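PDB 4R88: cytosine deaminase, which catalyses the hydrolytic deamination of cytosine to uracil and ammonia, and here holds 5-fluorocytosine beside an iron(II) ion in its active site. Local coordinates for residues V147-E152 against G176-Y181; L205-C210 against Q236-H241; N266-P271 against C304-S309. All coordinates share one frame; numbering follows the deposited sequence.

Contact 1: residues V147-E152 against G176-Y181; sequences VAFPQE and GGIPHY. With 1LD (5-fluorocytosine), chain S.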
loop_
_atom_site.group_PDB
_atom_site.type_symbol
_atom_site.label_atom_id
_atom_site.label_comp_id
_atom_site.label_asym_id
_atom_site.label_seq_id
_atom_site.Cartn_x
_atom_site.Cartn_y
_atom_site.Cartn_z
ATOM N N VAL B 147 -12.573 -20.781 -12.039
ATOM C CA VAL B 147 -12.187 -20.550 -13.419
ATOM C C VAL B 147 -11.249 -21.666 -13.851
ATOM O O VAL B 147 -10.284 -21.965 -13.158
ATOM C CB VAL B 147 -11.417 -19.229 -13.600
ATOM C CG1 VAL B 147 -11.207 -18.951 -15.086
ATOM C CG2 VAL B 147 -12.155 -18.065 -12.929
ATOM N N ALA B 148 -11.527 -22.279 -14.994
ATOM C CA ALA B 148 -10.600 -23.253 -15.540
ATOM C C ALA B 148 -9.461 -22.498 -16.228
ATOM O O ALA B 148 -9.623 -21.922 -17.310
ATOM C CB ALA B 148 -11.331 -24.230 -16.490
ATOM N N PHE B 149 -8.304 -22.478 -15.570
ATOM C CA PHE B 149 -7.192 -21.633 -15.985
ATOM C C PHE B 149 -6.030 -22.483 -16.483
ATOM O O PHE B 149 -5.424 -23.224 -15.718
ATOM C CB PHE B 149 -6.756 -20.763 -14.801
ATOM C CG PHE B 149 -5.477 -20.012 -15.030
ATOM C CD1 PHE B 149 -5.347 -19.152 -16.109
ATOM C CD2 PHE B 149 -4.406 -20.157 -14.157
ATOM C CE1 PHE B 149 -4.157 -18.438 -16.323
ATOM C CE2 PHE B 149 -3.208 -19.454 -14.362
ATOM C CZ PHE B 149 -3.090 -18.591 -15.441
ATOM N N PRO B 150 -5.728 -22.396 -17.781
ATOM C CA PRO B 150 -4.666 -23.235 -18.348
ATOM C C PRO B 150 -3.312 -22.545 -18.176
ATOM O O PRO B 150 -2.814 -21.968 -19.128
ATOM C CB PRO B 150 -5.048 -23.317 -19.833
ATOM C CG PRO B 150 -5.728 -21.992 -20.112
ATOM C CD PRO B 150 -6.408 -21.575 -18.804
ATOM N N GLN B 151 -2.748 -22.581 -16.969
ATOM C CA GLN B 151 -1.519 -21.839 -16.677
ATOM C C GLN B 151 -0.436 -21.991 -17.743
ATOM O O GLN B 151 0.188 -20.998 -18.154
ATOM C CB GLN B 151 -0.938 -22.250 -15.328
ATOM C CG GLN B 151 0.406 -21.609 -15.035
ATOM C CD GLN B 151 0.264 -20.144 -14.741
ATOM O OE1 GLN B 151 0.053 -19.759 -13.594
ATOM N NE2 GLN B 151 0.361 -19.310 -15.775
ATOM N N GLU B 152 -0.218 -23.223 -18.205
ATOM C CA GLU B 152 0.855 -23.469 -19.165
ATOM C C GLU B 152 0.427 -23.441 -20.629
ATOM O O GLU B 152 1.160 -23.896 -21.513
ATOM C CB GLU B 152 1.625 -24.742 -18.801
ATOM C CG GLU B 152 2.230 -24.661 -17.396
ATOM C CD GLU B 152 3.095 -25.865 -17.058
ATOM O OE1 GLU B 152 3.114 -26.291 -15.877
ATOM O OE2 GLU B 152 3.762 -26.379 -17.980
ATOM N N GLY B 176 -11.123 -19.853 -18.565
ATOM C CA GLY B 176 -9.980 -18.941 -18.538
ATOM C C GLY B 176 -9.117 -19.040 -19.783
ATOM O O GLY B 176 -9.519 -19.632 -20.786
ATOM N N GLY B 177 -7.922 -18.463 -19.723
ATOM C CA GLY B 177 -7.022 -18.490 -20.858
ATOM C C GLY B 177 -5.774 -17.701 -20.545
ATOM O O GLY B 177 -5.725 -16.986 -19.537
ATOM N N ILE B 178 -4.761 -17.831 -21.398
ATOM C CA ILE B 178 -3.521 -17.084 -21.205
ATOM C C ILE B 178 -2.804 -16.836 -22.555
ATOM O O ILE B 178 -1.672 -17.263 -22.771
ATOM C CB ILE B 178 -2.627 -17.800 -20.144
ATOM C CG1 ILE B 178 -1.453 -16.910 -19.708
ATOM C CG2 ILE B 178 -2.185 -19.209 -20.635
ATOM C CD1 ILE B 178 -0.592 -17.522 -18.598
ATOM N N PRO B 179 -3.473 -16.118 -23.471
ATOM C CA PRO B 179 -3.016 -16.032 -24.865
ATOM C C PRO B 179 -1.599 -15.471 -25.037
ATOM O O PRO B 179 -0.902 -15.903 -25.967
ATOM C CB PRO B 179 -4.069 -15.119 -25.534
ATOM C CG PRO B 179 -4.718 -14.380 -24.406
ATOM C CD PRO B 179 -4.715 -15.354 -23.255
ATOM N N HIS B 180 -1.174 -14.561 -24.160
ATOM C CA HIS B 180 0.152 -13.965 -24.264
ATOM C C HIS B 180 1.238 -14.990 -23.957
ATOM O O HIS B 180 2.401 -14.798 -24.301
ATOM C CB HIS B 180 0.284 -12.740 -23.332
ATOM C CG HIS B 180 0.019 -13.058 -21.893
ATOM N ND1 HIS B 180 -1.256 -13.236 -21.398
ATOM C CD2 HIS B 180 0.862 -13.279 -20.857
ATOM C CE1 HIS B 180 -1.190 -13.537 -20.114
ATOM N NE2 HIS B 180 0.083 -13.572 -19.760
ATOM N N TYR B 181 0.865 -16.078 -23.294
ATOM C CA TYR B 181 1.833 -17.105 -22.923
ATOM C C TYR B 181 1.925 -18.262 -23.920
ATOM O O TYR B 181 2.830 -19.085 -23.820
ATOM C CB TYR B 181 1.542 -17.634 -21.513
ATOM C CG TYR B 181 2.659 -18.482 -20.922
ATOM C CD1 TYR B 181 2.449 -19.810 -20.588
ATOM C CD2 TYR B 181 3.924 -17.945 -20.703
ATOM C CE1 TYR B 181 3.461 -20.584 -20.051
ATOM C CE2 TYR B 181 4.946 -18.706 -20.169
ATOM C CZ TYR B 181 4.710 -20.024 -19.841
ATOM O OH TYR B 181 5.725 -20.788 -19.310
HETATM N N1 1LD S . -0.404 -17.084 -12.914
HETATM C C6 1LD S . -0.429 -16.802 -11.598
HETATM C C2 1LD S . -0.278 -16.091 -13.808
HETATM O O2 1LD S . -0.262 -16.389 -15.153
HETATM N N3 1LD S . -0.168 -14.803 -13.441
HETATM C C4 1LD S . -0.182 -14.476 -12.137
HETATM N N4 1LD S . -0.055 -13.100 -11.760
HETATM C C5 1LD S . -0.315 -15.481 -11.166
HETATM F F 1LD S . -0.340 -15.188 -9.863
HETATM O O HOH W 1 5.224 -23.568 -19.394
#
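At the C-terminal mouth of the amidohydrolase barrel, strand 143-149 and the loop after strand 174-175 form one wall of the pyrimidine pocket. Just past strand 174-175, Gly176 N gives a bent hydrogen bond to Ala148 O (2.8 Å, 135° at the hydrogen), and Val147 CG1 packs against the backbone of Gly176. Next along the chain, Pro150, centre of an inverse gamma turn, lays CD and CG against the backbone of Gly177. The Phe149 ring receives Gly177 O at its edge, in plane, while Gln151 N sits over the centre of one face. Ile178 reaches across with two branches: CG2 meets Pro150 O at 3.2 Å, and CD1 meets Gln151 NE2 at 3.5 Å. Gln151 folds back at its CB-CG bond (chi2 72°), which swings its amide to the ligand. There OE1 accepts from N1 of 5-fluorocytosine (2.8 Å) and NE2 donates to O2 of the same base (3.1 Å, 169°), a two-point grip that sets which way round the amide faces and aligns the N1/O2 edge of the base. Farther out, Tyr181 puts its ring edge near Glu152 CA, and Glu152 OE1 pairs with Lys87. Such substrate-binding loops after the strands are characteristic of TIM-barrel active sites.

Contact 2: residues L205-C210 against Q236-H241; sequences LVDVHC and QVTASH. With FE2 (Fe (II) ion), chain T; 1LD (5-fluorocytosine), chain S.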
loop_
_atom_site.group_PDB
_atom_site.type_symbol
_atom_site.label_atom_id
_atom_site.label_comp_id
_atom_site.label_asym_id
_atom_site.label_seq_id
_atom_site.Cartn_x
_atom_site.Cartn_y
_atom_site.Cartn_z
ATOM N N LEU B 205 -19.236 -18.426 -18.088
ATOM C CA LEU B 205 -18.605 -17.116 -18.083
ATOM C C LEU B 205 -17.172 -17.243 -18.616
ATOM O O LEU B 205 -16.675 -18.344 -18.823
ATOM C CB LEU B 205 -18.614 -16.490 -16.678
ATOM C CG LEU B 205 -19.974 -16.436 -15.953
ATOM C CD1 LEU B 205 -19.847 -15.789 -14.573
ATOM C CD2 LEU B 205 -20.981 -15.690 -16.786
ATOM N N VAL B 206 -16.525 -16.106 -18.845
ATOM C CA VAL B 206 -15.164 -16.060 -19.376
ATOM C C VAL B 206 -14.351 -15.087 -18.546
ATOM O O VAL B 206 -14.830 -14.004 -18.198
ATOM C CB VAL B 206 -15.155 -15.573 -20.844
ATOM C CG1 VAL B 206 -13.739 -15.313 -21.328
ATOM C CG2 VAL B 206 -15.849 -16.586 -21.735
ATOM N N ASP B 207 -13.127 -15.473 -18.211
ATOM C CA ASP B 207 -12.217 -14.580 -17.513
ATOM C C ASP B 207 -10.788 -14.981 -17.869
ATOM O O ASP B 207 -10.254 -15.969 -17.363
ATOM C CB ASP B 207 -12.430 -14.622 -16.000
ATOM C CG ASP B 207 -11.600 -13.567 -15.265
ATOM O OD1 ASP B 207 -12.040 -13.094 -14.191
ATOM O OD2 ASP B 207 -10.504 -13.210 -15.756
ATOM N N VAL B 208 -10.180 -14.177 -18.728
ATOM C CA VAL B 208 -8.924 -14.538 -19.367
ATOM C C VAL B 208 -7.773 -13.701 -18.802
ATOM O O VAL B 208 -7.908 -12.486 -18.669
ATOM C CB VAL B 208 -9.037 -14.321 -20.907
ATOM C CG1 VAL B 208 -7.690 -14.505 -21.599
ATOM C CG2 VAL B 208 -10.075 -15.256 -21.512
ATOM N N HIS B 209 -6.664 -14.347 -18.437
ATOM C CA HIS B 209 -5.421 -13.618 -18.145
ATOM C C HIS B 209 -4.940 -13.078 -19.455
ATOM O O HIS B 209 -4.403 -13.815 -20.277
ATOM C CB HIS B 209 -4.330 -14.535 -17.619
ATOM C CG HIS B 209 -4.516 -14.937 -16.195
ATOM N ND1 HIS B 209 -5.620 -15.640 -15.760
ATOM C CD2 HIS B 209 -3.737 -14.743 -15.105
ATOM C CE1 HIS B 209 -5.511 -15.869 -14.464
ATOM N NE2 HIS B 209 -4.380 -15.332 -14.043
ATOM N N CYS B 210 -5.138 -11.789 -19.659
ATOM C CA CYS B 210 -4.988 -11.225 -20.984
ATOM C C CYS B 210 -3.836 -10.211 -20.970
ATOM O O CYS B 210 -3.896 -9.216 -20.253
ATOM C CB CYS B 210 -6.307 -10.547 -21.386
ATOM S SG CYS B 210 -6.451 -10.244 -23.146
ATOM N N GLN B 236 -20.757 -11.225 -19.887
ATOM C CA GLN B 236 -20.266 -12.504 -19.365
ATOM C C GLN B 236 -18.739 -12.644 -19.370
ATOM O O GLN B 236 -18.196 -13.636 -18.868
ATOM C CB GLN B 236 -20.886 -13.649 -20.179
ATOM C CG GLN B 236 -22.410 -13.679 -20.098
ATOM C CD GLN B 236 -23.053 -14.417 -21.256
ATOM O OE1 GLN B 236 -22.378 -15.083 -22.040
ATOM N NE2 GLN B 236 -24.371 -14.297 -21.369
ATOM N N VAL B 237 -18.052 -11.653 -19.936
ATOM C CA VAL B 237 -16.619 -11.771 -20.225
ATOM C C VAL B 237 -15.782 -10.775 -19.432
ATOM O O VAL B 237 -16.127 -9.604 -19.323
ATOM C CB VAL B 237 -16.320 -11.555 -21.732
ATOM C CG1 VAL B 237 -14.814 -11.529 -21.987
ATOM C CG2 VAL B 237 -17.005 -12.633 -22.596
ATOM N N THR B 238 -14.690 -11.256 -18.858
ATOM C CA THR B 238 -13.784 -10.400 -18.111
ATOM C C THR B 238 -12.375 -10.574 -18.655
ATOM O O THR B 238 -11.980 -11.685 -19.013
ATOM C CB THR B 238 -13.840 -10.751 -16.614
ATOM O OG1 THR B 238 -15.159 -10.455 -16.118
ATOM C CG2 THR B 238 -12.794 -9.955 -15.826
ATOM N N ALA B 239 -11.632 -9.470 -18.767
ATOM C CA ALA B 239 -10.219 -9.538 -19.100
ATOM C C ALA B 239 -9.427 -9.173 -17.846
ATOM O O ALA B 239 -9.499 -8.049 -17.362
ATOM C CB ALA B 239 -9.880 -8.568 -20.249
ATOM N N SER B 240 -8.685 -10.132 -17.313
ATOM C CA SER B 240 -7.841 -9.867 -16.159
ATOM C C SER B 240 -6.439 -9.417 -16.570
ATOM O O SER B 240 -5.883 -9.873 -17.584
ATOM C CB SER B 240 -7.769 -11.089 -15.237
ATOM O OG SER B 240 -9.036 -11.363 -14.632
ATOM N N HIS B 241 -5.895 -8.519 -15.749
ATOM C CA HIS B 241 -4.576 -7.898 -15.915
ATOM C C HIS B 241 -4.521 -6.820 -17.007
ATOM O O HIS B 241 -4.565 -5.631 -16.693
ATOM C CB HIS B 241 -3.459 -8.938 -16.052
ATOM C CG HIS B 241 -3.382 -9.893 -14.895
ATOM N ND1 HIS B 241 -3.046 -9.492 -13.617
ATOM C CD2 HIS B 241 -3.608 -11.229 -14.824
ATOM C CE1 HIS B 241 -3.070 -10.540 -12.809
ATOM N NE2 HIS B 241 -3.406 -11.605 -13.515
HETATM FE FE FE2 T . -3.824 -14.165 -11.931
HETATM N N1 1LD S . -0.404 -17.084 -12.914
HETATM C C6 1LD S . -0.429 -16.802 -11.598
HETATM C C2 1LD S . -0.278 -16.091 -13.808
HETATM O O2 1LD S . -0.262 -16.389 -15.153
HETATM N N3 1LD S . -0.168 -14.803 -13.441
HETATM C C4 1LD S . -0.182 -14.476 -12.137
HETATM N N4 1LD S . -0.055 -13.100 -11.760
HETATM C C5 1LD S . -0.315 -15.481 -11.166
HETATM F F 1LD S . -0.340 -15.188 -9.863
HETATM O O HOH W 2 -16.569 -13.000 -16.186
#
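His209 and His241 project together from neighbouring strands toward the iron(II) ion. His209 NE2 binds the metal at 2.5 Å, with His56, His58 and Asp308 supplying the other protein ligands. The two rings meet obliquely, planes 50° apart, and His209 CD2 comes to the edge of the His241 ring, 3.5 Å from CD2 of His241. Phe149 stacks on the His209 ring. One layer further down the same face, Ser240 OG donates to the syn lone pair of Asp207 OD2 at 2.6 Å; Asp207 OD1 is salt-bridged to Arg115, so both carboxylate oxygens are held. Thr238 CG2 packs against Asp207 OD1. These are neighbouring parallel strands of the barrel, joined through helix 220-231 as a beta-alpha-beta unit; the axes of the two short strands diverge by 14°. Their backbones are tied by five hydrogen bonds, from Val206 N to Gln236 O (3.0 Å) at one end to Cys210 N to Ser240 O (2.9 Å, 173°) at the other. On the face away from the metal, Val206 CB meets Val237 CG2 at 3.9 Å, and Val206 continues onto helix 185-202, while Val208 and Ala239 pack on helix 220-231.

Contact 3: residues N266-P271 against C304-S309; sequences NFISCP and CFAQDS. With FE2 (Fe (II) ion), chain T; 1LD (5-fluorocytosine), chain S.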
loop_
_atom_site.group_PDB
_atom_site.type_symbol
_atom_site.label_atom_id
_atom_site.label_comp_id
_atom_site.label_asym_id
_atom_site.label_seq_id
_atom_site.Cartn_x
_atom_site.Cartn_y
_atom_site.Cartn_z
ATOM N N ASN B 266 -15.784 -6.676 -18.980
ATOM C CA ASN B 266 -15.250 -6.177 -17.712
ATOM C C ASN B 266 -13.746 -6.306 -17.633
ATOM O O ASN B 266 -13.142 -7.106 -18.356
ATOM C CB ASN B 266 -15.846 -6.963 -16.534
ATOM C CG ASN B 266 -17.346 -7.005 -16.572
ATOM O OD1 ASN B 266 -18.010 -6.052 -16.162
ATOM N ND2 ASN B 266 -17.904 -8.112 -17.075
ATOM N N PHE B 267 -13.149 -5.529 -16.731
ATOM C CA PHE B 267 -11.705 -5.546 -16.508
ATOM C C PHE B 267 -11.351 -5.763 -15.048
ATOM O O PHE B 267 -11.988 -5.204 -14.163
ATOM C CB PHE B 267 -11.082 -4.241 -17.014
ATOM C CG PHE B 267 -11.062 -4.143 -18.511
ATOM C CD1 PHE B 267 -9.886 -4.363 -19.216
ATOM C CD2 PHE B 267 -12.230 -3.898 -19.217
ATOM C CE1 PHE B 267 -9.871 -4.307 -20.604
ATOM C CE2 PHE B 267 -12.218 -3.825 -20.602
ATOM C CZ PHE B 267 -11.036 -4.041 -21.295
ATOM N N ILE B 268 -10.338 -6.589 -14.797
ATOM C CA ILE B 268 -9.815 -6.736 -13.446
ATOM C C ILE B 268 -8.343 -6.361 -13.434
ATOM O O ILE B 268 -7.577 -6.804 -14.284
ATOM C CB ILE B 268 -9.987 -8.177 -12.892
ATOM C CG1 ILE B 268 -11.470 -8.538 -12.734
ATOM C CG2 ILE B 268 -9.289 -8.320 -11.547
ATOM C CD1 ILE B 268 -11.697 -10.003 -12.374
ATOM N N SER B 269 -7.963 -5.520 -12.478
ATOM C CA SER B 269 -6.566 -5.143 -12.284
ATOM C C SER B 269 -6.095 -5.624 -10.913
ATOM O O SER B 269 -6.846 -5.585 -9.935
ATOM C CB SER B 269 -6.399 -3.616 -12.385
ATOM O OG SER B 269 -5.065 -3.225 -12.102
ATOM N N CYS B 270 -4.845 -6.072 -10.846
ATOM C CA CYS B 270 -4.261 -6.527 -9.591
ATOM C C CYS B 270 -3.023 -5.672 -9.297
ATOM O O CYS B 270 -1.903 -6.071 -9.612
ATOM C CB CYS B 270 -3.896 -8.018 -9.703
ATOM S SG CYS B 270 -5.326 -9.063 -10.225
ATOM N N PRO B 271 -3.223 -4.474 -8.713
ATOM C CA PRO B 271 -2.112 -3.512 -8.633
ATOM C C PRO B 271 -0.933 -3.953 -7.771
ATOM O O PRO B 271 0.200 -3.679 -8.168
ATOM C CB PRO B 271 -2.762 -2.258 -8.051
ATOM C CG PRO B 271 -3.986 -2.786 -7.304
ATOM C CD PRO B 271 -4.475 -3.919 -8.164
ATOM N N CYS B 304 -12.279 -3.202 -11.829
ATOM C CA CYS B 304 -12.190 -3.407 -10.382
ATOM C C CYS B 304 -10.831 -3.969 -9.991
ATOM O O CYS B 304 -10.040 -4.339 -10.856
ATOM C CB CYS B 304 -13.314 -4.328 -9.891
ATOM S SG CYS B 304 -13.333 -5.930 -10.700
ATOM N N PHE B 305 -10.560 -4.015 -8.688
ATOM C CA PHE B 305 -9.262 -4.462 -8.194
ATOM C C PHE B 305 -9.378 -5.837 -7.534
ATOM O O PHE B 305 -10.447 -6.213 -7.040
ATOM C CB PHE B 305 -8.688 -3.469 -7.172
ATOM C CG PHE B 305 -8.318 -2.123 -7.740
ATOM C CD1 PHE B 305 -7.397 -2.008 -8.777
ATOM C CD2 PHE B 305 -8.859 -0.967 -7.201
ATOM C CE1 PHE B 305 -7.036 -0.749 -9.271
ATOM C CE2 PHE B 305 -8.513 0.299 -7.698
ATOM C CZ PHE B 305 -7.600 0.405 -8.731
ATOM N N ALA B 306 -8.266 -6.563 -7.505
ATOM C CA ALA B 306 -8.215 -7.897 -6.914
ATOM C C ALA B 306 -6.844 -8.145 -6.284
ATOM O O ALA B 306 -5.874 -7.498 -6.653
ATOM C CB ALA B 306 -8.500 -8.940 -7.976
ATOM N N GLN B 307 -6.759 -9.093 -5.352
ATOM C CA GLN B 307 -5.479 -9.436 -4.706
ATOM C C GLN B 307 -4.576 -10.356 -5.525
ATOM O O GLN B 307 -3.349 -10.324 -5.373
ATOM C CB GLN B 307 -5.730 -10.083 -3.341
ATOM C CG GLN B 307 -6.330 -9.116 -2.346
ATOM C CD GLN B 307 -6.984 -9.808 -1.169
ATOM O OE1 GLN B 307 -6.342 -10.041 -0.144
ATOM N NE2 GLN B 307 -8.272 -10.128 -1.303
ATOM N N ASP B 308 -5.188 -11.203 -6.350
ATOM C CA ASP B 308 -4.461 -12.165 -7.206
ATOM C C ASP B 308 -3.779 -13.325 -6.456
ATOM O O ASP B 308 -4.081 -14.496 -6.696
ATOM C CB ASP B 308 -3.444 -11.436 -8.115
ATOM C CG ASP B 308 -3.066 -12.251 -9.345
ATOM O OD1 ASP B 308 -2.272 -11.771 -10.177
ATOM O OD2 ASP B 308 -3.566 -13.378 -9.483
ATOM N N SER B 309 -2.856 -13.000 -5.557
ATOM C CA SER B 309 -2.044 -14.016 -4.893
ATOM C C SER B 309 -1.945 -13.785 -3.396
ATOM O O SER B 309 -1.855 -12.649 -2.945
ATOM C CB SER B 309 -0.615 -13.999 -5.448
ATOM O OG SER B 309 -0.561 -14.349 -6.820
HETATM FE FE FE2 T . -3.824 -14.165 -11.931
HETATM N N1 1LD S . -0.404 -17.084 -12.914
HETATM C C6 1LD S . -0.429 -16.802 -11.598
HETATM C C2 1LD S . -0.278 -16.091 -13.808
HETATM O O2 1LD S . -0.262 -16.389 -15.153
HETATM N N3 1LD S . -0.168 -14.803 -13.441
HETATM C C4 1LD S . -0.182 -14.476 -12.137
HETATM N N4 1LD S . -0.055 -13.100 -11.760
HETATM C C5 1LD S . -0.315 -15.481 -11.166
HETATM F F 1LD S . -0.340 -15.188 -9.863
#
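The Phe305 ring takes Ser269 O at its edge, in plane, while Pro271 approaches obliquely, its CD 3.5 Å from Phe305 CD1; the proline ring and the Phe305 side chain run roughly perpendicular. A second flat group, the Asp308 carboxylate, works at the iron(II) ion: OD2 binds the metal at 2.6 Å, and OD1 lies 3.0 Å from N4 of 5-fluorocytosine. With CG swung nearly opposite the backbone N (chi1 -158°), the carboxylate extends to the metal, while CB rests on Cys270 SG at 3.7 Å. Cys270 SG also touches Ala306 CB, a methyl that also meets Ile268 CG2 at 3.7 Å, so a small apolar cluster lies beneath the metal ligand. Ile268 CG1 then reaches Cys304 SG. Parallel pairing carries this cluster: Ser269 N donates to Cys304 O almost straight (2.9 Å, 175°), flanked by Cys304 N to Phe267 O and by a more bent bond from Ala306 N to Ser269 O (3.0 Å). Cys270 is the N-cap residue of helix 271-277. In the barrel, strand 266-269 runs between 237-241 and 303-305; Ile268 and Ala306 touch Pro55 of strand 46-57, and Cys304 packs on helix 350-355.

The three contacts follow one another along the chain and round the barrel, each feeding the same pocket. Contacts 1 and 2 have centres 10 Å apart and touch: Gly177 O lies 3.0 Å from His209 N, a probable hydrogen bond. Contacts 2 and 3, with centres 11 Å apart, meet through the neighbouring strands 237-241 and 266-269, His241 N probably bonding to Ile268 O at 2.8 Å. Contacts 1 and 3 do not touch, their nearest atoms about 8 Å apart, yet the ligand spans them: contact 1 holds its N1 and O2 edge, while contact 3 faces its amino and fluorine end. Contacts 2 and 3 supply two iron ligands; Glu212 and Glu273 also bond 5-fluorocytosine.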